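Local coordinates for protein phytochromobilin synthase (Solanum lycopersicum, PDB 6KME) that binds biliverdin IX alpha and probably reduces it to phytochromobilin with electrons from ferredoxin, supplying the chromophore of phytochrome, at residues Y33-H38 against V193-F198; K159-G164 against T182-S187. The protein carries 1 engineered substitution. All blocks are in the same frame, centred on the assembly; numbering follows the deposited sequence.

Contact 1: Y33-H38 against V193-F198; sequences YKKLIH and VLFSAF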
ATOM      1  N   TYR A  33      -2.457  -6.901  14.892  1.00 30.01           N
ATOM      2  CA  TYR A  33      -2.853  -6.779  13.494  1.00 30.67           C
ATOM      3  C   TYR A  33      -3.082  -8.129  12.820  1.00 31.15           C
ATOM      4  O   TYR A  33      -3.671  -8.163  11.733  1.00 29.34           O
ATOM      5  CB  TYR A  33      -1.803  -5.979  12.727  1.00 28.64           C
ATOM      6  CG  TYR A  33      -1.754  -4.529  13.152  1.00 30.15           C
ATOM      7  CD1 TYR A  33      -2.925  -3.828  13.404  1.00 25.98           C
ATOM      8  CD2 TYR A  33      -0.536  -3.870  13.322  1.00 31.95           C
ATOM      9  CE1 TYR A  33      -2.894  -2.502  13.793  1.00 29.95           C
ATOM     10  CE2 TYR A  33      -0.491  -2.550  13.716  1.00 34.43           C
ATOM     11  CZ  TYR A  33      -1.672  -1.868  13.947  1.00 35.68           C
ATOM     12  OH  TYR A  33      -1.628  -0.547  14.337  1.00 37.78           O
ATOM     13  N   LYS A  34      -2.618  -9.233  13.423  1.00 34.15           N
ATOM     14  CA  LYS A  34      -2.966 -10.557  12.905  1.00 36.21           C
ATOM     15  C   LYS A  34      -4.475 -10.731  12.812  1.00 33.54           C
ATOM     16  O   LYS A  34      -4.976 -11.386  11.888  1.00 35.33           O
ATOM     17  CB  LYS A  34      -2.362 -11.653  13.789  1.00 39.07           C
ATOM     18  CG  LYS A  34      -0.887 -11.933  13.548  1.00 53.16           C
ATOM     19  CD  LYS A  34      -0.457 -13.222  14.241  1.00 59.50           C
ATOM     20  CE  LYS A  34      -0.237 -14.359  13.245  1.00 70.09           C
ATOM     21  NZ  LYS A  34      -1.410 -14.631  12.354  1.00 76.29           N
ATOM     22  N   LYS A  35      -5.218 -10.163  13.770  1.00 27.43           N
ATOM     23  CA  LYS A  35      -6.676 -10.202  13.713  1.00 32.75           C
ATOM     24  C   LYS A  35      -7.184  -9.677  12.378  1.00 32.49           C
ATOM     25  O   LYS A  35      -8.155 -10.206  11.818  1.00 27.92           O
ATOM     26  CB  LYS A  35      -7.280  -9.381  14.863  1.00 35.63           C
ATOM     27  CG  LYS A  35      -7.169 -10.006  16.256  1.00 51.39           C
ATOM     28  CD  LYS A  35      -7.649  -9.047  17.368  1.00 68.42           C
ATOM     29  CE  LYS A  35      -6.588  -7.986  17.724  1.00 74.95           C
ATOM     30  NZ  LYS A  35      -6.891  -7.108  18.905  1.00 76.08           N
ATOM     31  N   LEU A  36      -6.541  -8.629  11.855  1.00 28.19           N
ATOM     32  CA  LEU A  36      -7.009  -8.006  10.623  1.00 25.62           C
ATOM     33  C   LEU A  36      -6.664  -8.856   9.410  1.00 26.16           C
ATOM     34  O   LEU A  36      -7.440  -8.908   8.449  1.00 24.35           O
ATOM     35  CB  LEU A  36      -6.415  -6.601  10.470  1.00 26.19           C
ATOM     36  CG  LEU A  36      -6.945  -5.511  11.407  1.00 32.46           C
ATOM     37  CD1 LEU A  36      -6.223  -4.195  11.125  1.00 30.17           C
ATOM     38  CD2 LEU A  36      -8.459  -5.363  11.271  1.00 31.89           C
ATOM     39  N   ILE A  37      -5.500  -9.511   9.426  1.00 24.95           N
ATOM     40  CA  ILE A  37      -5.168 -10.433   8.343  1.00 28.26           C
ATOM     41  C   ILE A  37      -6.187 -11.562   8.288  1.00 25.41           C
ATOM     42  O   ILE A  37      -6.675 -11.927   7.214  1.00 24.89           O
ATOM     43  CB  ILE A  37      -3.740 -10.986   8.506  1.00 28.00           C
ATOM     44  CG1 ILE A  37      -2.701  -9.866   8.488  1.00 23.21           C
ATOM     45  CG2 ILE A  37      -3.439 -11.949   7.381  1.00 24.46           C
ATOM     46  CD1 ILE A  37      -1.386 -10.247   9.186  1.00 28.91           C
ATOM     47  N   HIS A  38      -6.514 -12.137   9.451  1.00 25.86           N
ATOM     48  CA  HIS A  38      -7.514 -13.203   9.504  1.00 29.90           C
ATOM     49  C   HIS A  38      -8.851 -12.721   8.964  1.00 33.51           C
ATOM     50  O   HIS A  38      -9.516 -13.428   8.193  1.00 26.17           O
ATOM     51  CB  HIS A  38      -7.676 -13.709  10.936  1.00 33.14           C
ATOM     52  CG  HIS A  38      -8.610 -14.875  11.062  1.00 48.16           C
ATOM     53  ND1 HIS A  38      -9.944 -14.731  11.383  1.00 49.71           N
ATOM     54  CD2 HIS A  38      -8.401 -16.206  10.914  1.00 51.98           C
ATOM     55  CE1 HIS A  38     -10.516 -15.922  11.428  1.00 50.30           C
ATOM     56  NE2 HIS A  38      -9.603 -16.833  11.146  1.00 50.99           N
ATOM     57  N   VAL A 193     -11.179   2.323  16.136  1.00 35.28           N
ATOM     58  CA  VAL A 193     -11.538   3.036  14.912  1.00 28.77           C
ATOM     59  C   VAL A 193     -10.699   2.546  13.737  1.00 28.24           C
ATOM     60  O   VAL A 193     -11.212   2.343  12.624  1.00 28.59           O
ATOM     61  CB  VAL A 193     -11.391   4.553  15.124  1.00 30.86           C
ATOM     62  CG1 VAL A 193     -11.635   5.294  13.830  1.00 29.29           C
ATOM     63  CG2 VAL A 193     -12.369   5.022  16.190  1.00 36.77           C
ATOM     64  N   LEU A 194      -9.397   2.344  13.964  1.00 24.14           N
ATOM     65  CA  LEU A 194      -8.521   1.870  12.900  1.00 23.43           C
ATOM     66  C   LEU A 194      -8.963   0.511  12.384  1.00 23.57           C
ATOM     67  O   LEU A 194      -8.944   0.262  11.171  1.00 21.55           O
ATOM     68  CB  LEU A 194      -7.083   1.791  13.409  1.00 20.70           C
ATOM     69  CG  LEU A 194      -6.065   1.215  12.424  1.00 28.60           C
ATOM     70  CD1 LEU A 194      -5.972   2.090  11.183  1.00 22.06           C
ATOM     71  CD2 LEU A 194      -4.689   1.048  13.087  1.00 23.73           C
ATOM     72  N   PHE A 195      -9.335  -0.394  13.295  1.00 27.39           N
ATOM     73  CA  PHE A 195      -9.825  -1.704  12.880  1.00 25.53           C
ATOM     74  C   PHE A 195     -11.093  -1.574  12.044  1.00 25.93           C
ATOM     75  O   PHE A 195     -11.216  -2.201  10.988  1.00 26.94           O
ATOM     76  CB  PHE A 195     -10.064  -2.590  14.106  1.00 24.12           C
ATOM     77  CG  PHE A 195      -8.842  -3.345  14.561  1.00 32.10           C
ATOM     78  CD1 PHE A 195      -7.620  -2.699  14.710  1.00 39.42           C
ATOM     79  CD2 PHE A 195      -8.919  -4.700  14.856  1.00 35.72           C
ATOM     80  CE1 PHE A 195      -6.491  -3.393  15.135  1.00 41.22           C
ATOM     81  CE2 PHE A 195      -7.793  -5.400  15.277  1.00 32.83           C
ATOM     82  CZ  PHE A 195      -6.580  -4.744  15.418  1.00 38.69           C
ATOM     83  N   SER A 196     -12.046  -0.750  12.494  1.00 25.81           N
ATOM     84  CA  SER A 196     -13.285  -0.566  11.737  1.00 27.70           C
ATOM     85  C   SER A 196     -13.008  -0.014  10.343  1.00 28.07           C
ATOM     86  O   SER A 196     -13.664  -0.406   9.371  1.00 26.03           O
ATOM     87  CB  SER A 196     -14.233   0.366  12.493  1.00 28.29           C
ATOM     88  OG  SER A 196     -14.638  -0.203  13.727  1.00 32.08           O
ATOM     89  N   ALA A 197     -12.036   0.900  10.229  1.00 24.89           N
ATOM     90  CA  ALA A 197     -11.674   1.487   8.940  1.00 24.37           C
ATOM     91  C   ALA A 197     -11.070   0.445   8.001  1.00 23.25           C
ATOM     92  O   ALA A 197     -11.428   0.386   6.820  1.00 20.17           O
ATOM     93  CB  ALA A 197     -10.695   2.652   9.142  1.00 22.16           C
ATOM     94  N   PHE A 198     -10.114  -0.349   8.498  1.00 22.20           N
ATOM     95  CA  PHE A 198      -9.527  -1.413   7.684  1.00 26.13           C
ATOM     96  C   PHE A 198     -10.614  -2.318   7.120  1.00 25.59           C
ATOM     97  O   PHE A 198     -10.610  -2.642   5.927  1.00 25.43           O
ATOM     98  CB  PHE A 198      -8.525  -2.231   8.510  1.00 20.93           C
ATOM     99  CG  PHE A 198      -7.912  -3.392   7.761  1.00 25.31           C
ATOM    100  CD1 PHE A 198      -8.564  -4.620   7.697  1.00 25.21           C
ATOM    101  CD2 PHE A 198      -6.679  -3.255   7.129  1.00 23.15           C
ATOM    102  CE1 PHE A 198      -8.006  -5.699   7.006  1.00 27.15           C
ATOM    103  CE2 PHE A 198      -6.107  -4.318   6.436  1.00 22.08           C
ATOM    104  CZ  PHE A 198      -6.773  -5.549   6.376  1.00 27.87           C
TER
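The carbonyl oxygen of Tyr33 is gripped by two backbone donors, Leu36 N at 2.9 Å and Ile37 N at 3.2 Å, at the start of helix 34-47, from which Leu36 points to Phe195 and Phe198 on helix 188-211. Leu36 fits between these two rings. Its CG stands over the centre of the Phe195 ring, 4.0 Å from the centroid and 9° off the normal. Its CB lies over a face of Phe198, 4.1 Å from that centroid and displaced toward the rim. CD2 meets both rings, reaching Phe195 CD2 and Phe198 CD1, while the Leu36 and Phe198 side chains run antiparallel alongside one another. Phe198 extends into this position with CG anti to its backbone N (chi1 178°).

Tyr33 and Lys35 extend the contact around Phe195. Tyr33 CE1 comes within 3.9 Å of Phe195 CE1, and Tyr33 OH passes 3.7 Å from Leu194 CD2. That hydroxyl is hydrogen-bonded to Thr119 of the sheet, where Phe117 also meets the Tyr33 ring edge-to-face. On the exposed side the Lys35 chain bends at chi3, laying CE 3.8 Å from Phe195 CE2, the two side chains crossing at about a right angle. The helix segments cross at only 21°. What joins them is CH-pi and aliphatic packing, without a polar bond between them, and the phenol's polar end is satisfied by Thr119 of strand 112-119.

Contact 2: K159-G164 against T182-S187; sequences KLLPWG and TRFSSS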
ATOM      1  N   LYS A 159     -13.018  12.218   9.358  1.00 50.73           N
ATOM      2  CA  LYS A 159     -13.392  12.949  10.564  1.00 49.17           C
ATOM      3  C   LYS A 159     -12.798  12.307  11.813  1.00 49.31           C
ATOM      4  O   LYS A 159     -12.369  13.012  12.731  1.00 55.15           O
ATOM      5  CB  LYS A 159     -14.915  13.029  10.679  1.00 56.69           C
ATOM      6  CG  LYS A 159     -15.586  13.728   9.511  1.00 60.79           C
ATOM      7  CD  LYS A 159     -17.093  13.798   9.702  1.00 66.12           C
ATOM      8  CE  LYS A 159     -17.784  14.356   8.468  1.00 66.73           C
ATOM      9  NZ  LYS A 159     -19.261  14.426   8.649  1.00 69.26           N
ATOM     10  N   LEU A 160     -12.740  10.975  11.847  1.00 43.67           N
ATOM     11  CA  LEU A 160     -12.318  10.225  13.026  1.00 38.87           C
ATOM     12  C   LEU A 160     -10.812  10.004  13.102  1.00 32.61           C
ATOM     13  O   LEU A 160     -10.281   9.808  14.199  1.00 38.61           O
ATOM     14  CB  LEU A 160     -13.005   8.853  13.047  1.00 38.76           C
ATOM     15  CG  LEU A 160     -14.522   8.792  12.887  1.00 33.27           C
ATOM     16  CD1 LEU A 160     -14.945   7.341  12.827  1.00 34.71           C
ATOM     17  CD2 LEU A 160     -15.212   9.508  14.030  1.00 41.70           C
ATOM     18  N   LEU A 161     -10.127   9.974  11.957  1.00 28.79           N
ATOM     19  CA  LEU A 161      -8.688   9.723  11.857  1.00 24.37           C
ATOM     20  C   LEU A 161      -8.099  10.903  11.093  1.00 32.77           C
ATOM     21  O   LEU A 161      -8.029  10.880   9.851  1.00 32.96           O
ATOM     22  CB  LEU A 161      -8.397   8.393  11.155  1.00 26.53           C
ATOM     23  CG  LEU A 161      -8.881   7.100  11.839  1.00 28.26           C
ATOM     24  CD1 LEU A 161      -8.824   5.884  10.909  1.00 26.98           C
ATOM     25  CD2 LEU A 161      -8.077   6.824  13.118  1.00 30.69           C
ATOM     26  N   PRO A 162      -7.633  11.937  11.791  1.00 29.65           N
ATOM     27  CA  PRO A 162      -7.310  13.204  11.122  1.00 33.19           C
ATOM     28  C   PRO A 162      -6.074  13.129  10.237  1.00 28.66           C
ATOM     29  O   PRO A 162      -5.163  12.320  10.453  1.00 27.62           O
ATOM     30  CB  PRO A 162      -7.083  14.165  12.295  1.00 42.93           C
ATOM     31  CG  PRO A 162      -6.638  13.278  13.415  1.00 44.87           C
ATOM     32  CD  PRO A 162      -7.428  12.010  13.250  1.00 36.04           C
ATOM     33  N   TRP A 163      -6.045  14.020   9.246  1.00 27.40           N
ATOM     34  CA  TRP A 163      -4.902  14.147   8.342  1.00 23.64           C
ATOM     35  C   TRP A 163      -3.578  14.147   9.106  1.00 23.39           C
ATOM     36  O   TRP A 163      -3.408  14.875  10.087  1.00 25.35           O
ATOM     37  CB  TRP A 163      -5.052  15.435   7.529  1.00 28.74           C
ATOM     38  CG  TRP A 163      -4.039  15.623   6.450  1.00 24.26           C
ATOM     39  CD1 TRP A 163      -3.071  16.600   6.387  1.00 23.91           C
ATOM     40  CD2 TRP A 163      -3.893  14.834   5.259  1.00 24.74           C
ATOM     41  NE1 TRP A 163      -2.334  16.458   5.236  1.00 25.25           N
ATOM     42  CE2 TRP A 163      -2.810  15.378   4.529  1.00 27.22           C
ATOM     43  CE3 TRP A 163      -4.565  13.709   4.744  1.00 22.95           C
ATOM     44  CZ2 TRP A 163      -2.390  14.849   3.309  1.00 27.66           C
ATOM     45  CZ3 TRP A 163      -4.143  13.183   3.537  1.00 22.25           C
ATOM     46  CH2 TRP A 163      -3.067  13.756   2.828  1.00 24.43           C
ATOM     47  N   GLY A 164      -2.638  13.318   8.655  1.00 19.04           N
ATOM     48  CA  GLY A 164      -1.364  13.148   9.344  1.00 17.60           C
ATOM     49  C   GLY A 164      -0.409  14.327   9.238  1.00 27.94           C
ATOM     50  O   GLY A 164       0.592  14.350   9.963  1.00 28.70           O
ATOM     51  N   THR A 182      -2.695   9.224   8.557  1.00 22.20           N
ATOM     52  CA  THR A 182      -2.968   9.712   9.901  1.00 23.63           C
ATOM     53  C   THR A 182      -1.841   9.306  10.840  1.00 22.82           C
ATOM     54  O   THR A 182      -1.116   8.334  10.603  1.00 17.86           O
ATOM     55  CB  THR A 182      -4.343   9.211  10.418  1.00 23.02           C
ATOM     56  OG1 THR A 182      -4.710   9.901  11.620  1.00 23.71           O
ATOM     57  CG2 THR A 182      -4.363   7.692  10.689  1.00 19.59           C
ATOM     58  N   ARG A 183      -1.688  10.104  11.891  1.00 23.44           N
ATOM     59  CA  ARG A 183      -0.838   9.821  13.034  1.00 21.47           C
ATOM     60  C   ARG A 183      -1.691   9.975  14.283  1.00 27.14           C
ATOM     61  O   ARG A 183      -2.468  10.930  14.386  1.00 25.56           O
ATOM     62  CB  ARG A 183       0.362  10.805  13.115  1.00 22.86           C
ATOM     63  CG  ARG A 183       1.261  10.888  11.874  1.00 19.51           C
ATOM     64  CD  ARG A 183       2.292  12.037  12.047  1.00 23.39           C
ATOM     65  NE  ARG A 183       3.159  12.239  10.875  1.00 23.55           N
ATOM     66  CZ  ARG A 183       4.365  11.699  10.718  1.00 21.01           C
ATOM     67  NH1 ARG A 183       4.876  10.900  11.654  1.00 22.09           N
ATOM     68  NH2 ARG A 183       5.070  11.954   9.624  1.00 23.57           N
ATOM     69  N   PHE A 184      -1.558   9.051  15.233  1.00 20.70           N
ATOM     70  CA  PHE A 184      -2.309   9.207  16.473  1.00 23.55           C
ATOM     71  C   PHE A 184      -1.635   8.416  17.581  1.00 23.14           C
ATOM     72  O   PHE A 184      -0.906   7.454  17.323  1.00 27.69           O
ATOM     73  CB  PHE A 184      -3.781   8.782  16.312  1.00 25.65           C
ATOM     74  CG  PHE A 184      -3.975   7.362  15.839  1.00 22.24           C
ATOM     75  CD1 PHE A 184      -3.935   6.301  16.734  1.00 24.79           C
ATOM     76  CD2 PHE A 184      -4.244   7.095  14.496  1.00 26.70           C
ATOM     77  CE1 PHE A 184      -4.144   4.977  16.287  1.00 29.92           C
ATOM     78  CE2 PHE A 184      -4.445   5.787  14.049  1.00 33.33           C
ATOM     79  CZ  PHE A 184      -4.393   4.730  14.944  1.00 27.74           C
ATOM     80  N   SER A 185      -1.869   8.859  18.815  1.00 25.54           N
ATOM     81  CA  SER A 185      -1.392   8.164  19.999  1.00 35.01           C
ATOM     82  C   SER A 185      -2.250   6.942  20.294  1.00 33.67           C
ATOM     83  O   SER A 185      -3.459   6.929  20.048  1.00 38.11           O
ATOM     84  CB  SER A 185      -1.399   9.096  21.206  1.00 44.63           C
ATOM     85  OG  SER A 185      -0.351  10.045  21.093  1.00 63.13           O
ATOM     86  N   SER A 186      -1.612   5.913  20.844  1.00 31.42           N
ATOM     87  CA  SER A 186      -2.299   4.643  21.039  1.00 35.29           C
ATOM     88  C   SER A 186      -3.351   4.772  22.127  1.00 39.38           C
ATOM     89  O   SER A 186      -3.114   5.381  23.169  1.00 37.08           O
ATOM     90  CB  SER A 186      -1.301   3.545  21.400  1.00 34.72           C
ATOM     91  OG  SER A 186      -0.364   3.338  20.353  1.00 36.20           O
ATOM     92  N   SER A 187      -4.529   4.218  21.865  1.00 35.38           N
ATOM     93  CA  SER A 187      -5.590   4.108  22.855  1.00 40.47           C
ATOM     94  C   SER A 187      -6.565   3.053  22.372  1.00 40.12           C
ATOM     95  O   SER A 187      -6.602   2.744  21.173  1.00 38.39           O
ATOM     96  CB  SER A 187      -6.313   5.451  23.067  1.00 41.06           C
ATOM     97  OG  SER A 187      -7.145   5.780  21.964  1.00 36.30           O
TER
HETATM   98  O   HOH W   1      -2.874  13.125  12.444  1.00 51.85           O
HETATM   99  O   HOH W   2       3.356  14.605   9.034  1.00 22.97           O
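Thr182 OG1 donates to Pro162 O over 2.7 Å, the shortest bond between the two segments. The hydroxyl points at this oxygen with OG1 anti to the backbone N of Thr182 (chi1 -169°), and arrives 16° out of the carbonyl plane. Thr182 CA adds a CA-H...O contact to Pro162 O at 3.5 Å. A second direct bond, from Arg183 NE to Gly164 O, is weak: 3.4 Å long and bent to 131°, although the oxygen lies near the guanidinium plane, at its edge.

Two waters bridge the segments as well. One lies 3.0 Å from Arg183 NE, accepting its N-H, and donates to Gly164 O at 2.9 Å; NE has a single proton, so the weak direct bond shares it. Another accepts from Arg183 N and lies 3.0 Å from Trp163 O, to which it can donate.

Apolar packing is slighter. Leu161 CD2 approaches the Phe184 ring obliquely, 3.9 Å from Phe184 CE2, while Leu161 CB lies beside Thr182 CG2. That methyl meets the Phe184 ring at its edge.

A valine in place of Thr182 has no hydroxyl to offer, so Pro162 O would probably be left without this short bond and the turn after helix 151-160 be less firmly tied to strand 180-185. Arg183 also touches the bound biliverdin, so this loop is joined to a wall of the bilin pocket, partly through a water, since the direct bond is weak.

In the fold
From the N terminus, helix 34-47 opens the loop that contact 1 closes when helix 188-211 comes alongside it. Between lie the first six strands of the antiparallel sheet, then helices 141-147 and 151-160. Contact 2 is nested inside this loop: the chain leaving helix 151-160 is met again, 18 residues on, by strand 180-185, the sheet's last strand, which hydrogen-bonds to strand 123-131. Strand 180-185 is followed directly by helix 188-211, so the two contacts are neighbours in the chain. They also touch, through Val193 CG1 on Leu161 CG and Leu194 CD2 on Phe184 CZ, linking the helix pair to the sheet's edge beside the bilin.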